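PDB 2ZBC: transcription regulator AsnC/Lrp ligand binding domain-containing protein from Sulfolobus tokodaii, which probably binds amino acids such as isoleucine as a stand-alone RAM module related to the effector-binding domain of Lrp/AsnC regulators. Local coordinates for residues 4-9 and 58-63; 32-35 and 40-43. All coordinates share one frame; numbering follows the deposited sequence.

In the fold
Both contacts, with centres about 11 Å apart, reach the same antiparallel sheet, in which strands 3-10 and 40-45 are neighbours. Backbone bonds probably join them: Ile8 N lies 2.7 Å from Ile40 O, and Val6 N lies 2.9 Å from Val42 O. Contact 1 sets the end of helix 49-60 over strand 3-10; contact 2 is the hairpin beside it. Each contact also contributes to an isoleucine site between subunits, from opposite halves of it. Arg61 in contact 1 lies beside an isoleucine whose other side is provided by Val34, Gly36 and Asp39 of the second subunit, while Val34 in contact 2 binds a different isoleucine, completed by Thr69 and Thr71 of the fourth subunit.

Contact 1. Residues 4-9 and 58-63; sequences AIVLIN and NTIRKL. With ILE (isoleucine), chain I.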
loop_
_atom_site.group_PDB
_atom_site.type_symbol
_atom_site.label_atom_id
_atom_site.label_comp_id
_atom_site.label_asym_id
_atom_site.label_seq_id
_atom_site.Cartn_x
_atom_site.Cartn_y
_atom_site.Cartn_z
ATOM N N ALA A 4 14.920 -2.383 16.905
ATOM C CA ALA A 4 13.959 -2.254 15.890
ATOM C C ALA A 4 14.059 -0.843 15.267
ATOM O O ALA A 4 14.591 0.087 15.874
ATOM C CB ALA A 4 12.597 -2.523 16.445
ATOM N N ILE A 5 13.548 -0.739 14.069
ATOM C CA ILE A 5 13.378 0.535 13.424
ATOM C C ILE A 5 11.904 0.768 13.283
ATOM O O ILE A 5 11.209 -0.126 12.768
ATOM C CB ILE A 5 14.021 0.478 12.082
ATOM C CG1 ILE A 5 15.517 0.247 12.153
ATOM C CG2 ILE A 5 13.756 1.787 11.264
ATOM C CD1 ILE A 5 16.249 1.322 12.690
ATOM N N VAL A 6 11.402 1.927 13.773
ATOM C CA VAL A 6 9.992 2.221 13.764
ATOM C C VAL A 6 9.720 3.382 12.814
ATOM O O VAL A 6 10.338 4.435 12.929
ATOM C CB VAL A 6 9.482 2.584 15.167
ATOM C CG1 VAL A 6 8.006 2.776 15.162
ATOM C CG2 VAL A 6 9.842 1.459 16.184
ATOM N N LEU A 7 8.822 3.162 11.873
ATOM C CA LEU A 7 8.420 4.192 10.919
ATOM C C LEU A 7 7.128 4.853 11.468
ATOM O O LEU A 7 6.121 4.168 11.746
ATOM C CB LEU A 7 8.159 3.592 9.535
ATOM C CG LEU A 7 9.323 2.733 8.992
ATOM C CD1 LEU A 7 8.964 2.001 7.750
ATOM C CD2 LEU A 7 10.533 3.631 8.798
ATOM N N ILE A 8 7.158 6.156 11.670
ATOM C CA ILE A 8 6.037 6.822 12.342
ATOM C C ILE A 8 5.355 7.727 11.337
ATOM O O ILE A 8 6.040 8.430 10.602
ATOM C CB ILE A 8 6.577 7.625 13.500
ATOM C CG1 ILE A 8 7.224 6.698 14.553
ATOM C CG2 ILE A 8 5.472 8.351 14.199
ATOM C CD1 ILE A 8 7.918 7.485 15.626
ATOM N N ASN A 9 4.021 7.755 11.339
ATOM C CA ASN A 9 3.258 8.781 10.640
ATOM C C ASN A 9 2.617 9.581 11.701
ATOM O O ASN A 9 2.028 9.016 12.654
ATOM C CB ASN A 9 2.172 8.242 9.676
ATOM C CG ASN A 9 2.771 7.811 8.320
ATOM O OD1 ASN A 9 2.763 8.564 7.279
ATOM N ND2 ASN A 9 3.264 6.594 8.313
ATOM N N ASN A 58 3.041 1.855 24.669
ATOM C CA ASN A 58 2.676 2.757 25.750
ATOM C C ASN A 58 3.315 4.132 25.793
ATOM O O ASN A 58 2.906 4.962 26.576
ATOM C CB ASN A 58 2.639 2.005 27.148
ATOM C CG ASN A 58 1.597 0.884 27.165
ATOM O OD1 ASN A 58 1.891 -0.275 27.467
ATOM N ND2 ASN A 58 0.412 1.212 26.837
ATOM N N THR A 59 4.340 4.353 24.997
ATOM C CA THR A 59 4.980 5.640 24.860
ATOM C C THR A 59 4.785 6.076 23.459
ATOM O O THR A 59 3.958 6.943 23.254
ATOM C CB THR A 59 6.455 5.596 25.289
ATOM O OG1 THR A 59 6.510 5.128 26.663
ATOM C CG2 THR A 59 7.067 6.896 25.293
ATOM N N ILE A 60 5.436 5.458 22.468
ATOM C CA ILE A 60 5.447 6.057 21.119
ATOM C C ILE A 60 4.013 6.199 20.601
ATOM O O ILE A 60 3.597 7.318 20.158
ATOM C CB ILE A 60 6.264 5.232 20.047
ATOM C CG1 ILE A 60 7.726 5.035 20.398
ATOM C CG2 ILE A 60 6.238 5.992 18.671
ATOM C CD1 ILE A 60 8.526 4.408 19.264
ATOM N N ARG A 61 3.261 5.088 20.639
ATOM C CA ARG A 61 1.872 5.094 20.155
ATOM C C ARG A 61 0.830 5.868 20.992
ATOM O O ARG A 61 -0.361 5.890 20.628
ATOM C CB ARG A 61 1.357 3.668 19.896
ATOM C CG ARG A 61 2.069 3.057 18.728
ATOM C CD ARG A 61 1.878 1.604 18.525
ATOM N NE ARG A 61 0.550 1.141 18.256
ATOM C CZ ARG A 61 -0.032 1.154 17.072
ATOM N NH1 ARG A 61 0.603 1.617 16.007
ATOM N NH2 ARG A 61 -1.238 0.655 16.954
ATOM N N LYS A 62 1.257 6.388 22.140
ATOM C CA LYS A 62 0.433 7.280 22.922
ATOM C C LYS A 62 0.878 8.733 22.863
ATOM O O LYS A 62 0.268 9.567 23.524
ATOM C CB LYS A 62 0.309 6.723 24.335
ATOM C CG LYS A 62 -0.600 5.478 24.306
ATOM C CD LYS A 62 -0.859 4.824 25.642
ATOM C CE LYS A 62 -1.820 3.598 25.580
ATOM N NZ LYS A 62 -3.260 4.003 25.936
ATOM N N LEU A 63 1.937 9.061 22.148
ATOM C CA LEU A 63 2.389 10.444 22.096
ATOM C C LEU A 63 1.390 11.277 21.311
ATOM O O LEU A 63 0.898 10.825 20.258
ATOM C CB LEU A 63 3.733 10.559 21.394
ATOM C CG LEU A 63 4.976 9.919 22.071
ATOM C CD1 LEU A 63 6.144 10.136 21.195
ATOM C CD2 LEU A 63 5.219 10.409 23.526
HETATM N N ILE I . 1.833 -2.994 14.721
HETATM C CA ILE I . 2.345 -1.809 15.476
HETATM C C ILE I . 3.813 -1.475 15.137
HETATM O O ILE I . 4.404 -2.306 14.388
HETATM C CB ILE I . 2.232 -2.049 16.971
HETATM C CG1 ILE I . 3.258 -3.065 17.463
HETATM C CG2 ILE I . 0.887 -2.644 17.271
HETATM C CD1 ILE I . 3.104 -3.342 18.918
HETATM O OXT ILE I . 4.334 -0.402 15.607
#
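Arg61 lays one face of its guanidinium group against the bound isoleucine, whose CG2 sits 3.7 Å above the Arg61 guanidinium plane and is displaced toward the rim. The N-H groups look to polar partners: NE forms a salt bridge with Glu15 of the second subunit, NH1 a hydrogen bond with Thr69, and NH2 a long, weak ion pair with Asp39 of the second subunit. In this ferredoxin-like fold of the dimeric alpha-beta barrel clan, the contact joins strand 3-10 to the end of helix 49-60, and a type I turn runs from Ile60 to Leu63. A bend at chi3 (62°) turns the guanidinium broadside to the ligand, bringing Arg61 NE to 3.8 Å from the isoleucine CB. Arginine suits this place because its flat group can lie against an aliphatic chain while its nitrogens bond to acidic and hydroxyl partners around the pocket. Shortening the residue to an alanine here would probably leave Glu15 of the second subunit without its charge mate and uncover one side of the ligand's branched chain.

Ile60, just before it, turns to the sheet. Only apolar contacts bridge the two segments, and the backbones stay well apart, with 8.8 Å between the CA atoms of Ile8 and Ile60. Isoleucine suits the place because it has one long and one short branch, which serve two neighbours: the longer one, carried outward by an extended chi2 (-172°), brings Ile60 CD1 to 4.4 Å from Val6 CG1. Phe55 also packs against Ile60. The shorter branch makes the closer approach, its methyl Ile60 CG2 meeting Ile8 CD1 at 3.8 Å as the two side chains cross obliquely.

Contact 2. Residues 32-35 and 40-43; sequences HVVY and IVVK. With ILE (isoleucine), chain J.
His32 and Val41 form the tight part of this hairpin, an antiparallel hydrogen-bonded pair. His32 N donates to Val41 O at 3.0 Å, and Val41 N donates to His32 O at the same length and straighter (163°). The same His32 O also takes a CA-H contact from Ile40.

Packing is looser toward the turn: at the non-hydrogen-bonded pair of Val33 and Ile40, Val33 CG2 stands 4.3 Å from Ile40 CG1. There is no wet side, however. Helix 15-22 covers Val33 and Ile40, whose aliphatic chains suit that core, and a third subunit packs on His32 and Val41. His32 suits this join because its two ring nitrogens have different partners, NE2 bonding to Glu30 and ND1 to Ser79 of the third subunit. With CG1 anti to its carbonyl carbon (chi1 -73°), Val34 presents both methyls to Val41 CG2, each 4.1 Å away.

Tyr35 leaves the hairpin partner and places its ring beside the bound isoleucine. Val34 O accepts a hydrogen bond from the isoleucine N at 3.0 Å; with Gly36 O and Asp39 OD1 also bonded to the ligand, these acceptors are consistent with a site for a protonated amino group.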
loop_
_atom_site.group_PDB
_atom_site.type_symbol
_atom_site.label_atom_id
_atom_site.label_comp_id
_atom_site.label_asym_id
_atom_site.label_seq_id
_atom_site.Cartn_x
_atom_site.Cartn_y
_atom_site.Cartn_z
ATOM N N HIS A 32 14.833 10.768 12.968
ATOM C CA HIS A 32 15.001 11.590 11.790
ATOM C C HIS A 32 13.631 11.926 11.241
ATOM O O HIS A 32 12.851 11.009 11.052
ATOM C CB HIS A 32 15.783 10.809 10.692
ATOM C CG HIS A 32 17.009 10.047 11.166
ATOM N ND1 HIS A 32 18.248 10.643 11.303
ATOM C CD2 HIS A 32 17.199 8.742 11.448
ATOM C CE1 HIS A 32 19.125 9.742 11.724
ATOM N NE2 HIS A 32 18.516 8.579 11.836
ATOM N N VAL A 33 13.343 13.177 10.868
ATOM C CA VAL A 33 12.128 13.407 10.018
ATOM C C VAL A 33 12.591 13.187 8.580
ATOM O O VAL A 33 13.723 13.558 8.186
ATOM C CB VAL A 33 11.563 14.852 10.175
ATOM C CG1 VAL A 33 10.315 15.202 9.368
ATOM C CG2 VAL A 33 11.249 15.146 11.604
ATOM N N VAL A 34 11.662 12.704 7.767
ATOM C CA VAL A 34 11.889 12.250 6.416
ATOM C C VAL A 34 10.785 12.607 5.461
ATOM O O VAL A 34 9.627 12.721 5.829
ATOM C CB VAL A 34 12.111 10.732 6.329
ATOM C CG1 VAL A 34 13.478 10.304 6.873
ATOM C CG2 VAL A 34 10.961 9.972 6.922
ATOM N N TYR A 35 11.186 12.866 4.206
ATOM C CA TYR A 35 10.255 12.990 3.037
ATOM C C TYR A 35 9.839 11.617 2.552
ATOM O O TYR A 35 10.611 10.627 2.526
ATOM C CB TYR A 35 10.898 13.762 1.894
ATOM C CG TYR A 35 11.295 15.161 2.248
ATOM C CD1 TYR A 35 10.377 16.191 2.238
ATOM C CD2 TYR A 35 12.612 15.479 2.566
ATOM C CE1 TYR A 35 10.714 17.445 2.579
ATOM C CE2 TYR A 35 12.961 16.787 2.856
ATOM C CZ TYR A 35 12.024 17.750 2.855
ATOM O OH TYR A 35 12.367 19.033 3.158
ATOM N N ILE A 40 8.557 10.045 10.269
ATOM C CA ILE A 40 9.730 9.934 11.144
ATOM C C ILE A 40 10.230 8.495 11.221
ATOM O O ILE A 40 9.434 7.537 11.190
ATOM C CB ILE A 40 9.329 10.332 12.570
ATOM C CG1 ILE A 40 8.821 11.777 12.653
ATOM C CG2 ILE A 40 10.420 10.080 13.574
ATOM C CD1 ILE A 40 8.332 12.197 14.010
ATOM N N VAL A 41 11.558 8.352 11.328
ATOM C CA VAL A 41 12.220 7.032 11.400
ATOM C C VAL A 41 12.934 7.077 12.722
ATOM O O VAL A 41 13.660 7.996 12.974
ATOM C CB VAL A 41 13.223 6.781 10.264
ATOM C CG1 VAL A 41 13.988 5.479 10.544
ATOM C CG2 VAL A 41 12.608 6.816 8.938
ATOM N N VAL A 42 12.681 6.127 13.599
ATOM C CA VAL A 42 13.449 6.025 14.830
ATOM C C VAL A 42 14.136 4.676 14.906
ATOM O O VAL A 42 13.598 3.670 14.421
ATOM C CB VAL A 42 12.589 6.193 16.114
ATOM C CG1 VAL A 42 12.138 7.639 16.309
ATOM C CG2 VAL A 42 11.470 5.318 16.149
ATOM N N LYS A 43 15.332 4.652 15.449
ATOM C CA LYS A 43 15.923 3.380 15.911
ATOM C C LYS A 43 15.664 3.235 17.392
ATOM O O LYS A 43 15.909 4.148 18.176
ATOM C CB LYS A 43 17.404 3.343 15.589
ATOM C CG LYS A 43 18.000 1.913 15.716
ATOM C CD LYS A 43 19.275 1.864 14.857
ATOM C CE LYS A 43 20.403 1.212 15.546
ATOM N NZ LYS A 43 20.095 -0.109 15.981
HETATM N N ILE J . 6.687 12.695 5.138
HETATM C CA ILE J . 5.976 13.994 4.889
HETATM C C ILE J . 5.934 14.348 3.462
HETATM O O ILE J . 6.671 13.691 2.694
HETATM C CB ILE J . 6.539 15.141 5.743
HETATM C CG1 ILE J . 7.903 15.665 5.246
HETATM C CG2 ILE J . 6.561 14.762 7.162
HETATM C CD1 ILE J . 8.379 16.933 5.982
HETATM O OXT ILE J . 5.103 15.220 3.174
#